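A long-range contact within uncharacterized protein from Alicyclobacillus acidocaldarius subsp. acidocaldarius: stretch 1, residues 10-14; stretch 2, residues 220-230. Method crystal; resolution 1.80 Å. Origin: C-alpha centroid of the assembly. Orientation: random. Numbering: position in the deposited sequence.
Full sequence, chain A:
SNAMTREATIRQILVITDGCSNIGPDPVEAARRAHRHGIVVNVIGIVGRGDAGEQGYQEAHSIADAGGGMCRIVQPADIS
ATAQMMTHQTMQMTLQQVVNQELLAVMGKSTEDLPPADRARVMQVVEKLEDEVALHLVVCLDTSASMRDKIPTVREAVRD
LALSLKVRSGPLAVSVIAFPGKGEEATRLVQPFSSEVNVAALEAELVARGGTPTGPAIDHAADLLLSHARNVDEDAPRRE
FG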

ATOM      1  N   ILE A  10      10.714  -0.776   3.822  1.00 28.26           N
ATOM      2  CA  ILE A  10       9.275  -0.664   4.062  1.00 26.88           C
ATOM      3  C   ILE A  10       8.544  -1.461   2.972  1.00 27.67           C
ATOM      4  O   ILE A  10       8.925  -1.407   1.812  1.00 28.96           O
ATOM      5  N   ARG A  11       7.524  -2.223   3.369  1.00 27.12           N
ATOM      6  CA  ARG A  11       6.771  -3.063   2.442  1.00 30.54           C
ATOM      7  C   ARG A  11       5.277  -2.814   2.618  1.00 26.88           C
ATOM      8  O   ARG A  11       4.734  -3.033   3.700  1.00 29.39           O
ATOM      9  N   GLN A  12       4.615  -2.348   1.566  1.00 27.21           N
ATOM     10  CA  GLN A  12       3.226  -1.953   1.707  1.00 22.65           C
ATOM     11  C   GLN A  12       2.418  -2.442   0.537  1.00 24.32           C
ATOM     12  O   GLN A  12       2.925  -2.558  -0.575  1.00 25.92           O
ATOM     13  N   ILE A  13       1.156  -2.729   0.811  1.00 24.23           N
ATOM     14  CA  ILE A  13       0.191  -3.049  -0.230  1.00 24.82           C
ATOM     15  C   ILE A  13      -0.870  -1.963  -0.139  1.00 26.89           C
ATOM     16  O   ILE A  13      -1.423  -1.726   0.937  1.00 25.25           O
ATOM     17  N   LEU A  14      -1.149  -1.289  -1.251  1.00 23.42           N
ATOM     18  CA  LEU A  14      -2.166  -0.240  -1.240  1.00 23.36           C
ATOM     19  C   LEU A  14      -3.330  -0.700  -2.109  1.00 24.07           C
ATOM     20  O   LEU A  14      -3.196  -0.843  -3.318  1.00 24.91           O
ATOM     21  N   HIS A 220      -1.697 -12.136  -3.769  1.00 26.15           N
ATOM     22  CA  HIS A 220      -0.761 -11.957  -4.885  1.00 27.91           C
ATOM     23  C   HIS A 220       0.251 -10.852  -4.574  1.00 28.25           C
ATOM     24  O   HIS A 220       1.462 -11.018  -4.758  1.00 28.67           O
ATOM     25  N   ALA A 221      -0.242  -9.727  -4.069  1.00 27.83           N
ATOM     26  CA  ALA A 221       0.629  -8.618  -3.691  1.00 25.00           C
ATOM     27  C   ALA A 221       1.680  -9.040  -2.655  1.00 26.71           C
ATOM     28  O   ALA A 221       2.852  -8.702  -2.771  1.00 27.67           O
ATOM     29  N   ALA A 222       1.257  -9.783  -1.641  1.00 27.99           N
ATOM     30  CA  ALA A 222       2.201 -10.183  -0.597  1.00 28.86           C
ATOM     31  C   ALA A 222       3.247 -11.120  -1.183  1.00 29.54           C
ATOM     32  O   ALA A 222       4.429 -11.031  -0.839  1.00 31.86           O
ATOM     33  N   ASP A 223       2.802 -12.015  -2.062  1.00 28.46           N
ATOM     34  CA  ASP A 223       3.716 -12.920  -2.772  1.00 30.28           C
ATOM     35  C   ASP A 223       4.786 -12.151  -3.542  1.00 34.94           C
ATOM     36  O   ASP A 223       5.967 -12.516  -3.516  1.00 33.56           O
ATOM     37  N   LEU A 224       4.356 -11.116  -4.265  1.00 28.56           N
ATOM     38  CA  LEU A 224       5.272 -10.279  -5.041  1.00 30.20           C
ATOM     39  C   LEU A 224       6.302  -9.619  -4.141  1.00 34.54           C
ATOM     40  O   LEU A 224       7.495  -9.581  -4.475  1.00 33.25           O
ATOM     41  N   LEU A 225       5.848  -9.089  -3.006  1.00 30.28           N
ATOM     42  CA  LEU A 225       6.750  -8.415  -2.066  1.00 27.74           C
ATOM     43  C   LEU A 225       7.789  -9.385  -1.504  1.00 33.68           C
ATOM     44  O   LEU A 225       8.980  -9.069  -1.410  1.00 34.16           O
ATOM     45  N   LEU A 226       7.340 -10.575  -1.146  1.00 33.33           N
ATOM     46  CA  LEU A 226       8.239 -11.571  -0.578  1.00 36.57           C
ATOM     47  C   LEU A 226       9.239 -12.099  -1.616  1.00 38.46           C
ATOM     48  O   LEU A 226      10.408 -12.312  -1.297  1.00 41.10           O
ATOM     49  N   SER A 227       8.786 -12.299  -2.850  1.00 36.94           N
ATOM     50  CA  SER A 227       9.686 -12.730  -3.925  1.00 39.91           C
ATOM     51  C   SER A 227      10.712 -11.653  -4.224  1.00 44.62           C
ATOM     52  O   SER A 227      11.886 -11.947  -4.485  1.00 44.64           O
ATOM     53  N   HIS A 228      10.265 -10.399  -4.196  1.00 38.98           N
ATOM     54  CA  HIS A 228      11.164  -9.286  -4.470  1.00 39.11           C
ATOM     55  C   HIS A 228      12.245  -9.190  -3.393  1.00 44.30           C
ATOM     56  O   HIS A 228      13.432  -9.003  -3.705  1.00 44.95           O
ATOM     57  N   ALA A 229      11.838  -9.331  -2.133  1.00 36.83           N
ATOM     58  CA  ALA A 229      12.780  -9.300  -1.013  1.00 40.64           C
ATOM     59  C   ALA A 229      13.895 -10.326  -1.190  1.00 49.38           C
ATOM     60  O   ALA A 229      15.055 -10.060  -0.857  1.00 47.95           O
ATOM     61  N   ARG A 230      13.535 -11.503  -1.690  1.00 47.58           N
ATOM     62  CA  ARG A 230      14.509 -12.568  -1.908  1.00 54.73           C
ATOM     63  C   ARG A 230      15.413 -12.239  -3.095  1.00 57.50           C
ATOM     64  O   ARG A 230      16.613 -12.500  -3.061  1.00 59.93           O
TER

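The contact between strand 10-14 and helix 220-230 is a small, largely apolar strand-on-helix packing, with no direct hydrogen bond between the two stretches and a single water linking them at its polar end. The two elements run nearly antiparallel, at 158° between their N-to-C directions, and their axes approach to 8.9 Å, a spacing that leaves room for one layer of interleaved side chains. Together they bury 303 Å².

Alternation along the strand sets which side chains face the helix. Arg11 and Ile13 direct their CA-to-CB bonds toward the helix, whereas that of Gln12 points away. From the helix, the CA-to-CB bonds of Ala221, Leu225 and Ala229, spaced four residues apart so that they line up along one side, point toward the strand, and that of Ala222 points sideways; the CA-to-CB bond of His228 also points toward the strand, but the residue makes no contact. The register follows the antiparallel course: the CA of Ile13 lies 6.6 Å from the CA of Ala221, and the CA of Arg11 lies 7.0 Å from the CA of Leu225.

Ile13 is the apolar centre of the strand's contribution. With chi1 m and chi2 t, its side chain extends over the helix, placing CD1 3.7 Å from Ala221 CB and 4.2 Å from Ala222 CB. The same methyl lies 3.8 Å from the backbone N of Ala222, so it rests close to the helix backbone. Further along, Ile13 CG1 meets Leu225 CD1 at 3.6 Å. Leu225, also m and t, reaches the strand backbone as well: its CD1 is 3.8 Å from Gln12 O. Gln12 thus contributes through its main chain, while its side chain is m and t at chi1 and chi2, and the closest approach of that side chain to the helix is from Gln12 CB to Leu225 CD1, at 6.1 Å.

At the other end, Arg11 adopts an extended m, t, t conformation with chi4 at 92°, which carries its guanidinium along the helix toward Ala229. Arg11 NH2 lies 3.9 Å from Ala229 CB, an oblique van der Waals contact. The polar link is made by water 1, which accepts a hydrogen bond from Arg11 NE at 2.7 Å and donates one to Leu225 O at 2.8 Å. That carbonyl also accepts the helical hydrogen bond from Ala229 N, at 3.0 Å between Ala229 N and Leu225 O, so the water joins the arginine to the helix without displacing its internal bonding.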

ATOM      1  CB  ILE A  10       8.837   0.807   4.049  1.00 29.44           C
ATOM      2  CG1 ILE A  10       9.450   1.549   5.248  1.00 33.75           C
ATOM      3  CG2 ILE A  10       7.305   0.923   4.093  1.00 28.90           C
ATOM      4  CD1 ILE A  10       8.797   1.223   6.608  1.00 34.73           C
ATOM      5  CB  ARG A  11       7.072  -4.529   2.723  1.00 33.61           C
ATOM      6  CG  ARG A  11       8.531  -4.879   2.479  1.00 37.15           C
ATOM      7  CD  ARG A  11       8.830  -6.343   2.794  1.00 43.40           C
ATOM      8  NE  ARG A  11      10.223  -6.640   2.468  1.00 55.87           N
ATOM      9  CZ  ARG A  11      11.215  -6.538   3.343  1.00 61.69           C
ATOM     10  NH1 ARG A  11      10.948  -6.183   4.587  1.00 55.83           N
ATOM     11  NH2 ARG A  11      12.464  -6.798   2.981  1.00 66.60           N
ATOM     12  CB  GLN A  12       3.088  -0.428   1.796  1.00 26.36           C
ATOM     13  CG  GLN A  12       3.593   0.145   3.137  1.00 24.78           C
ATOM     14  CD  GLN A  12       3.289   1.628   3.279  1.00 29.32           C
ATOM     15  OE1 GLN A  12       2.666   2.238   2.400  1.00 29.47           O
ATOM     16  NE2 GLN A  12       3.733   2.215   4.387  1.00 29.18           N
ATOM     17  CB  ILE A  13      -0.478  -4.417   0.036  1.00 25.19           C
ATOM     18  CG1 ILE A  13       0.566  -5.555  -0.017  1.00 25.90           C
ATOM     19  CG2 ILE A  13      -1.645  -4.641  -0.949  1.00 26.73           C
ATOM     20  CD1 ILE A  13       0.044  -6.925   0.508  1.00 25.72           C
ATOM     21  CB  LEU A  14      -1.585   1.071  -1.798  1.00 24.09           C
ATOM     22  CG  LEU A  14      -2.637   2.153  -2.058  1.00 24.85           C
ATOM     23  CD1 LEU A  14      -3.275   2.595  -0.738  1.00 24.45           C
ATOM     24  CD2 LEU A  14      -1.993   3.354  -2.764  1.00 27.76           C
ATOM     25  CB  HIS A 220      -1.543 -11.665  -6.180  1.00 26.69           C
ATOM     26  CG  HIS A 220      -0.687 -11.645  -7.411  1.00 31.34           C
ATOM     27  ND1 HIS A 220      -1.190 -11.318  -8.655  1.00 33.35           N
ATOM     28  CD2 HIS A 220       0.633 -11.885  -7.591  1.00 31.23           C
ATOM     29  CE1 HIS A 220      -0.220 -11.377  -9.550  1.00 34.27           C
ATOM     30  NE2 HIS A 220       0.901 -11.708  -8.929  1.00 33.28           N
ATOM     31  CB  ALA A 221      -0.216  -7.449  -3.143  1.00 24.52           C
ATOM     32  CB  ALA A 222       1.466 -10.858   0.567  1.00 28.97           C
ATOM     33  CB  ASP A 223       2.962 -13.840  -3.752  1.00 36.72           C
ATOM     34  CG  ASP A 223       2.340 -15.044  -3.066  1.00 41.33           C
ATOM     35  OD1 ASP A 223       2.413 -15.129  -1.823  1.00 40.21           O
ATOM     36  OD2 ASP A 223       1.770 -15.904  -3.761  1.00 39.47           O
ATOM     37  CB  LEU A 224       4.494  -9.208  -5.820  1.00 28.75           C
ATOM     38  CG  LEU A 224       3.710  -9.729  -7.027  1.00 34.34           C
ATOM     39  CD1 LEU A 224       2.718  -8.663  -7.516  1.00 33.87           C
ATOM     40  CD2 LEU A 224       4.667 -10.142  -8.127  1.00 38.64           C
ATOM     41  CB  LEU A 225       5.958  -7.741  -0.924  1.00 26.96           C
ATOM     42  CG  LEU A 225       5.167  -6.489  -1.327  1.00 29.93           C
ATOM     43  CD1 LEU A 225       4.105  -6.121  -0.276  1.00 26.74           C
ATOM     44  CD2 LEU A 225       6.107  -5.277  -1.616  1.00 27.85           C
ATOM     45  CB  LEU A 226       7.439 -12.715   0.054  1.00 40.42           C
ATOM     46  CG  LEU A 226       6.556 -12.280   1.239  1.00 39.96           C
ATOM     47  CD1 LEU A 226       5.710 -13.444   1.749  1.00 48.23           C
ATOM     48  CD2 LEU A 226       7.369 -11.675   2.381  1.00 48.65           C
ATOM     49  CB  SER A 227       8.914 -13.040  -5.206  1.00 45.81           C
ATOM     50  OG  SER A 227       7.969 -14.060  -4.974  1.00 60.92           O
ATOM     51  CB  HIS A 228      10.391  -7.976  -4.577  1.00 35.29           C
ATOM     52  CG  HIS A 228      11.213  -6.838  -5.090  1.00 34.83           C
ATOM     53  ND1 HIS A 228      11.867  -6.888  -6.303  1.00 41.56           N
ATOM     54  CD2 HIS A 228      11.503  -5.628  -4.553  1.00 35.02           C
ATOM     55  CE1 HIS A 228      12.513  -5.750  -6.496  1.00 41.16           C
ATOM     56  NE2 HIS A 228      12.320  -4.975  -5.445  1.00 39.88           N
ATOM     57  CB  ALA A 229      12.061  -9.544   0.299  1.00 36.54           C
ATOM     58  CB  ARG A 230      13.809 -13.915  -2.110  1.00 62.40           C
ATOM     59  CG  ARG A 230      12.892 -14.315  -0.953  1.00 68.44           C
ATOM     60  CD  ARG A 230      12.412 -15.763  -1.077  1.00 76.50           C
ATOM     61  NE  ARG A 230      11.639 -15.996  -2.297  1.00 80.79           N
ATOM     62  CZ  ARG A 230      10.309 -16.046  -2.354  1.00 78.89           C
ATOM     63  NH1 ARG A 230       9.580 -15.885  -1.255  1.00 73.72           N
ATOM     64  NH2 ARG A 230       9.707 -16.264  -3.516  1.00 78.81           N
TER
HETATM   65  O   HOH W   1       9.830  -6.698  -0.223  1.00 41.22           O